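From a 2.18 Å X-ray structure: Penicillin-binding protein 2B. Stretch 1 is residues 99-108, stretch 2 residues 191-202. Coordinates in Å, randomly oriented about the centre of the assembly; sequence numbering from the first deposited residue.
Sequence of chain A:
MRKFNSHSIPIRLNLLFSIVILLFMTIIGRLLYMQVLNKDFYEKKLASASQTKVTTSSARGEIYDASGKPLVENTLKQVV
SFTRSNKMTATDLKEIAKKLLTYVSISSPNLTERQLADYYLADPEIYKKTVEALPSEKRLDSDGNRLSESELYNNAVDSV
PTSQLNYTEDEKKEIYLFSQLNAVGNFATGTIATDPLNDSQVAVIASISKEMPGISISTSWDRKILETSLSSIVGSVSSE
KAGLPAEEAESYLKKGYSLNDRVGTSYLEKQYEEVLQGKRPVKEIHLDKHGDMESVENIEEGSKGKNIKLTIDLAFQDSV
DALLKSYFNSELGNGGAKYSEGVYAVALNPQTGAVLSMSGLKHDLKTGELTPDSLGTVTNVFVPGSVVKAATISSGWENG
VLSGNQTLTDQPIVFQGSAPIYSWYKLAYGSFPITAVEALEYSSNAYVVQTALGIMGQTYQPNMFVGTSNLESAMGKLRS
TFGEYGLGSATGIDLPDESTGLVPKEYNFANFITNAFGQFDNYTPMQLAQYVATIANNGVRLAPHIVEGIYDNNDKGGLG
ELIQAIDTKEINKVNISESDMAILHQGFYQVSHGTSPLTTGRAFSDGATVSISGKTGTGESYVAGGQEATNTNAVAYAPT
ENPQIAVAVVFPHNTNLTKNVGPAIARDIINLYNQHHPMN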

ATOM      1  N   LYS A  99      45.450   3.304  11.304  1.00 40.29           N
ATOM      2  CA  LYS A  99      45.954   2.006  10.840  1.00 40.22           C
ATOM      3  C   LYS A  99      45.032   1.446   9.740  1.00 39.65           C
ATOM      4  O   LYS A  99      45.478   0.808   8.786  1.00 35.70           O
ATOM      5  CB  LYS A  99      46.036   0.983  11.980  1.00 37.67           C
ATOM      6  CG  LYS A  99      47.220   1.112  12.919  1.00 45.98           C
ATOM      7  CD  LYS A  99      48.454   0.394  12.375  1.00 49.24           C
ATOM      8  CE  LYS A  99      48.493  -1.072  12.760  1.00 44.68           C
ATOM      9  NZ  LYS A  99      49.853  -1.608  12.421  1.00 43.70           N
ATOM     10  N   LEU A 100      43.736   1.680   9.891  1.00 38.63           N
ATOM     11  CA  LEU A 100      42.753   1.145   8.954  1.00 39.23           C
ATOM     12  C   LEU A 100      42.800   1.881   7.619  1.00 39.58           C
ATOM     13  O   LEU A 100      42.554   1.294   6.563  1.00 39.11           O
ATOM     14  CB  LEU A 100      41.340   1.228   9.543  1.00 37.59           C
ATOM     15  CG  LEU A 100      40.270   0.557   8.677  1.00 41.34           C
ATOM     16  CD1 LEU A 100      40.623  -0.905   8.492  1.00 43.03           C
ATOM     17  CD2 LEU A 100      38.867   0.695   9.267  1.00 41.44           C
ATOM     18  N   LEU A 101      43.093   3.173   7.661  1.00 40.96           N
ATOM     19  CA  LEU A 101      43.106   3.964   6.437  1.00 42.45           C
ATOM     20  C   LEU A 101      44.160   3.451   5.447  1.00 41.29           C
ATOM     21  O   LEU A 101      44.034   3.654   4.243  1.00 40.93           O
ATOM     22  CB  LEU A 101      43.348   5.445   6.742  1.00 42.69           C
ATOM     23  CG  LEU A 101      43.229   6.386   5.540  1.00 41.28           C
ATOM     24  CD1 LEU A 101      41.934   6.136   4.763  1.00 37.43           C
ATOM     25  CD2 LEU A 101      43.381   7.836   5.980  1.00 40.34           C
ATOM     26  N   THR A 102      45.198   2.789   5.944  1.00 40.46           N
ATOM     27  CA  THR A 102      46.197   2.227   5.050  1.00 42.03           C
ATOM     28  C   THR A 102      45.583   1.156   4.143  1.00 41.48           C
ATOM     29  O   THR A 102      46.069   0.934   3.036  1.00 40.06           O
ATOM     30  CB  THR A 102      47.445   1.709   5.803  1.00 42.97           C
ATOM     31  OG1 THR A 102      47.036   0.801   6.826  1.00 49.96           O
ATOM     32  CG2 THR A 102      48.172   2.851   6.489  1.00 44.07           C
ATOM     33  N   TYR A 103      44.490   0.534   4.588  1.00 39.71           N
ATOM     34  CA  TYR A 103      43.940  -0.633   3.903  1.00 36.68           C
ATOM     35  C   TYR A 103      42.659  -0.352   3.113  1.00 38.88           C
ATOM     36  O   TYR A 103      42.278  -1.150   2.267  1.00 36.75           O
ATOM     37  CB  TYR A 103      43.800  -1.836   4.857  1.00 33.39           C
ATOM     38  CG  TYR A 103      45.131  -2.261   5.475  1.00 34.74           C
ATOM     39  CD1 TYR A 103      46.093  -2.907   4.700  1.00 30.62           C
ATOM     40  CD2 TYR A 103      45.441  -2.002   6.805  1.00 26.02           C
ATOM     41  CE1 TYR A 103      47.308  -3.287   5.231  1.00 30.53           C
ATOM     42  CE2 TYR A 103      46.674  -2.375   7.342  1.00 28.67           C
ATOM     43  CZ  TYR A 103      47.593  -3.036   6.550  1.00 26.15           C
ATOM     44  OH  TYR A 103      48.834  -3.423   7.006  1.00 32.29           O
ATOM     45  N   VAL A 104      42.009   0.779   3.363  1.00 39.22           N
ATOM     46  CA  VAL A 104      40.745   1.068   2.712  1.00 41.34           C
ATOM     47  C   VAL A 104      40.836   2.426   2.034  1.00 44.00           C
ATOM     48  O   VAL A 104      41.770   3.204   2.277  1.00 43.02           O
ATOM     49  CB  VAL A 104      39.541   1.115   3.702  1.00 43.27           C
ATOM     50  CG1 VAL A 104      39.389  -0.194   4.475  1.00 42.49           C
ATOM     51  CG2 VAL A 104      39.656   2.318   4.650  1.00 39.81           C
ATOM     52  N   SER A 105      39.824   2.687   1.212  1.00 46.25           N
ATOM     53  CA  SER A 105      39.673   3.927   0.461  1.00 49.41           C
ATOM     54  C   SER A 105      38.460   4.704   0.956  1.00 49.64           C
ATOM     55  O   SER A 105      37.346   4.177   1.029  1.00 47.82           O
ATOM     56  CB  SER A 105      39.483   3.627  -1.031  1.00 48.92           C
ATOM     57  OG  SER A 105      40.715   3.717  -1.713  1.00 53.76           O
ATOM     58  N   ILE A 106      38.706   5.972   1.264  1.00 52.50           N
ATOM     59  CA  ILE A 106      37.685   6.924   1.680  1.00 56.80           C
ATOM     60  C   ILE A 106      37.790   8.114   0.732  1.00 60.08           C
ATOM     61  O   ILE A 106      38.638   8.989   0.906  1.00 61.14           O
ATOM     62  CB  ILE A 106      37.915   7.400   3.137  1.00 56.36           C
ATOM     63  CG1 ILE A 106      37.779   6.235   4.127  1.00 56.79           C
ATOM     64  CG2 ILE A 106      36.992   8.551   3.511  1.00 53.06           C
ATOM     65  CD1 ILE A 106      36.554   5.364   3.925  1.00 56.51           C
ATOM     66  N   SER A 107      36.942   8.142  -0.288  1.00 64.12           N
ATOM     67  CA  SER A 107      37.035   9.205  -1.282  1.00 68.78           C
ATOM     68  C   SER A 107      36.012  10.305  -1.016  1.00 70.10           C
ATOM     69  O   SER A 107      36.331  11.492  -1.072  1.00 69.69           O
ATOM     70  CB  SER A 107      36.952   8.662  -2.718  1.00 69.09           C
ATOM     71  OG  SER A 107      35.856   7.778  -2.890  1.00 72.76           O
ATOM     72  N   SER A 108      34.790   9.900  -0.688  1.00 74.06           N
ATOM     73  CA  SER A 108      33.699  10.838  -0.445  1.00 76.59           C
ATOM     74  C   SER A 108      33.485  11.052   1.052  1.00 77.61           C
ATOM     75  O   SER A 108      32.732  10.305   1.691  1.00 80.32           O
ATOM     76  CB  SER A 108      32.401  10.323  -1.078  1.00 77.31           C
ATOM     77  OG  SER A 108      32.555  10.071  -2.467  1.00 80.18           O
ATOM     78  N   THR A 191      29.040  -2.025  11.272  1.00 37.80           N
ATOM     79  CA  THR A 191      29.743  -2.010   9.997  1.00 39.06           C
ATOM     80  C   THR A 191      30.468  -0.686   9.762  1.00 40.01           C
ATOM     81  O   THR A 191      29.897   0.386  10.004  1.00 39.62           O
ATOM     82  CB  THR A 191      28.744  -2.267   8.846  1.00 40.04           C
ATOM     83  OG1 THR A 191      28.367  -3.645   8.859  1.00 41.10           O
ATOM     84  CG2 THR A 191      29.345  -1.930   7.485  1.00 39.63           C
ATOM     85  N   ILE A 192      31.719  -0.775   9.301  1.00 39.97           N
ATOM     86  CA  ILE A 192      32.545   0.403   8.991  1.00 39.32           C
ATOM     87  C   ILE A 192      32.487   0.705   7.493  1.00 39.80           C
ATOM     88  O   ILE A 192      33.211   0.102   6.696  1.00 40.54           O
ATOM     89  CB  ILE A 192      34.015   0.216   9.402  1.00 37.28           C
ATOM     90  CG1 ILE A 192      34.125  -0.066  10.903  1.00 40.36           C
ATOM     91  CG2 ILE A 192      34.827   1.446   9.051  1.00 36.70           C
ATOM     92  CD1 ILE A 192      33.126   0.720  11.754  1.00 39.83           C
ATOM     93  N   ALA A 193      31.612   1.629   7.114  1.00 39.21           N
ATOM     94  CA  ALA A 193      31.412   1.938   5.705  1.00 39.46           C
ATOM     95  C   ALA A 193      32.647   2.519   5.019  1.00 39.78           C
ATOM     96  O   ALA A 193      33.285   3.458   5.502  1.00 40.19           O
ATOM     97  CB  ALA A 193      30.195   2.830   5.514  1.00 41.24           C
ATOM     98  N   THR A 194      32.987   1.927   3.884  1.00 40.14           N
ATOM     99  CA  THR A 194      34.155   2.337   3.122  1.00 43.42           C
ATOM    100  C   THR A 194      33.774   2.226   1.648  1.00 43.40           C
ATOM    101  O   THR A 194      32.719   1.684   1.346  1.00 41.69           O
ATOM    102  CB  THR A 194      35.346   1.405   3.439  1.00 42.75           C
ATOM    103  OG1 THR A 194      36.540   1.952   2.877  1.00 50.24           O
ATOM    104  CG2 THR A 194      35.111   0.018   2.865  1.00 43.81           C
ATOM    105  N   ASP A 195      34.602   2.745   0.743  1.00 46.05           N
ATOM    106  CA  ASP A 195      34.440   2.438  -0.681  1.00 47.79           C
ATOM    107  C   ASP A 195      34.552   0.932  -0.873  1.00 49.75           C
ATOM    108  O   ASP A 195      35.378   0.282  -0.236  1.00 49.73           O
ATOM    109  CB  ASP A 195      35.513   3.124  -1.533  1.00 46.65           C
ATOM    110  CG  ASP A 195      35.476   4.635  -1.413  1.00 46.30           C
ATOM    111  OD1 ASP A 195      34.452   5.173  -0.943  1.00 50.98           O
ATOM    112  OD2 ASP A 195      36.470   5.290  -1.789  1.00 41.61           O
ATOM    113  N   PRO A 196      33.742   0.381  -1.783  1.00 52.53           N
ATOM    114  CA  PRO A 196      33.652  -1.064  -1.989  1.00 54.03           C
ATOM    115  C   PRO A 196      35.023  -1.754  -1.982  1.00 55.14           C
ATOM    116  O   PRO A 196      36.000  -1.210  -2.510  1.00 52.66           O
ATOM    117  CB  PRO A 196      33.011  -1.170  -3.378  1.00 54.86           C
ATOM    118  CG  PRO A 196      32.326   0.142  -3.597  1.00 53.03           C
ATOM    119  CD  PRO A 196      33.182   1.144  -2.913  1.00 52.11           C
ATOM    120  N   LEU A 197      35.084  -2.940  -1.380  1.00 58.00           N
ATOM    121  CA  LEU A 197      36.326  -3.707  -1.281  1.00 61.63           C
ATOM    122  C   LEU A 197      36.321  -4.912  -2.222  1.00 62.82           C
ATOM    123  O   LEU A 197      35.503  -5.825  -2.072  1.00 62.81           O
ATOM    124  CB  LEU A 197      36.534  -4.212   0.155  1.00 62.17           C
ATOM    125  CG  LEU A 197      36.650  -3.247   1.338  1.00 59.92           C
ATOM    126  CD1 LEU A 197      36.380  -3.978   2.647  1.00 53.44           C
ATOM    127  CD2 LEU A 197      38.022  -2.610   1.339  1.00 59.65           C
ATOM    128  N   ASN A 198      37.244  -4.915  -3.178  1.00 64.87           N
ATOM    129  CA  ASN A 198      37.465  -6.092  -4.010  1.00 67.52           C
ATOM    130  C   ASN A 198      37.968  -7.264  -3.164  1.00 67.96           C
ATOM    131  O   ASN A 198      38.186  -7.114  -1.963  1.00 68.43           O
ATOM    132  CB  ASN A 198      38.473  -5.772  -5.116  1.00 68.21           C
ATOM    133  CG  ASN A 198      39.888  -5.671  -4.593  1.00 70.50           C
ATOM    134  OD1 ASN A 198      40.251  -6.359  -3.640  1.00 71.86           O
ATOM    135  ND2 ASN A 198      40.695  -4.817  -5.216  1.00 73.09           N
ATOM    136  N   ASP A 199      38.178  -8.417  -3.796  1.00 68.20           N
ATOM    137  CA  ASP A 199      38.456  -9.659  -3.072  1.00 67.75           C
ATOM    138  C   ASP A 199      39.850  -9.709  -2.452  1.00 65.43           C
ATOM    139  O   ASP A 199      40.072 -10.389  -1.454  1.00 66.17           O
ATOM    140  CB  ASP A 199      38.236 -10.878  -3.979  1.00 69.31           C
ATOM    141  CG  ASP A 199      36.779 -11.041  -4.415  1.00 71.53           C
ATOM    142  OD1 ASP A 199      36.535 -11.301  -5.613  1.00 75.14           O
ATOM    143  OD2 ASP A 199      35.871 -10.911  -3.567  1.00 70.82           O
ATOM    144  N   SER A 200      40.796  -8.992  -3.046  1.00 63.57           N
ATOM    145  CA  SER A 200      42.180  -9.063  -2.608  1.00 61.58           C
ATOM    146  C   SER A 200      42.413  -8.060  -1.488  1.00 60.09           C
ATOM    147  O   SER A 200      43.063  -8.359  -0.485  1.00 59.31           O
ATOM    148  CB  SER A 200      43.107  -8.761  -3.782  1.00 61.40           C
ATOM    149  OG  SER A 200      44.403  -8.432  -3.304  1.00 69.37           O
ATOM    150  N   GLN A 201      41.884  -6.859  -1.695  1.00 57.93           N
ATOM    151  CA  GLN A 201      41.808  -5.834  -0.668  1.00 56.69           C
ATOM    152  C   GLN A 201      41.214  -6.424   0.614  1.00 53.96           C
ATOM    153  O   GLN A 201      41.813  -6.298   1.675  1.00 52.10           O
ATOM    154  CB  GLN A 201      40.954  -4.679  -1.185  1.00 58.70           C
ATOM    155  CG  GLN A 201      41.303  -3.275  -0.713  1.00 63.64           C
ATOM    156  CD  GLN A 201      40.244  -2.266  -1.150  1.00 73.55           C
ATOM    157  OE1 GLN A 201      39.699  -2.351  -2.258  1.00 73.58           O
ATOM    158  NE2 GLN A 201      39.937  -1.318  -0.272  1.00 71.17           N
ATOM    159  N   VAL A 202      40.064  -7.086   0.523  1.00 51.28           N
ATOM    160  CA  VAL A 202      39.519  -7.824   1.662  1.00 51.15           C
ATOM    161  C   VAL A 202      40.480  -8.826   2.310  1.00 50.82           C
ATOM    162  O   VAL A 202      40.629  -8.835   3.532  1.00 52.63           O
ATOM    163  CB  VAL A 202      38.205  -8.565   1.324  1.00 51.95           C
ATOM    164  CG1 VAL A 202      37.780  -9.442   2.500  1.00 49.00           C
ATOM    165  CG2 VAL A 202      37.102  -7.582   0.983  1.00 49.61           C
TER
HETATM  166  O   HOH W   1      43.070  -3.872   1.798  1.00 37.62           O
HETATM  167  O   HOH W   2      38.307   0.746   0.046  1.00 40.40           O

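The contact centres on Ser-105 O, which accepts twice from consecutive residues of the other stretch: from Asp-195 N at 3.1 Å (N-H...O angle 156°) and from Thr-194 OG1 at 3.0 Å. Thr-194 CB points toward the partner stretch, and with chi1 in t Thr-194 OG1 reaches that carbonyl while lying 3.2 Å from Val-104 CB.

Asp-195, which has the largest area covered here (73 Å²), returns the interaction through its carboxylate. Asp-195 OD2 accepts from Ser-107 OG at 2.8 Å and, weakly, from Ser-107 N at 3.3 Å, where the angle is only 125°; serine suits this place, its short side chain setting a hydroxyl donor beside its own N. Ser-105 O also lies 3.2 Å from Asp-195 OD2, but both are acceptors, so that proximity is no bond.

Two waters link further polar groups across the contact. Water 2 accepts from Ser-105 N (2.7 Å) and Gln-201 NE2 (2.6 Å) and donates to Asp-195 O (3.0 Å); water 1 donates to Tyr-103 O (2.9 Å) and Gln-201 O (2.7 Å). The direct bond from Gln-201 NE2 to Tyr-103 O is weak at 3.5 Å, and the amide's placement is less sure.

Apolar packing supplements this network: Leu-100 CD2 meets Ile-192 CG2 at 4.1 Å, and Val-104 CG1 meets Leu-197 CD2 at 4.2 Å. Branched aliphatic side chains suit these positions, offering methyls without unmet polar groups. Altogether 397 Å² is buried between the two stretches, both sides summed.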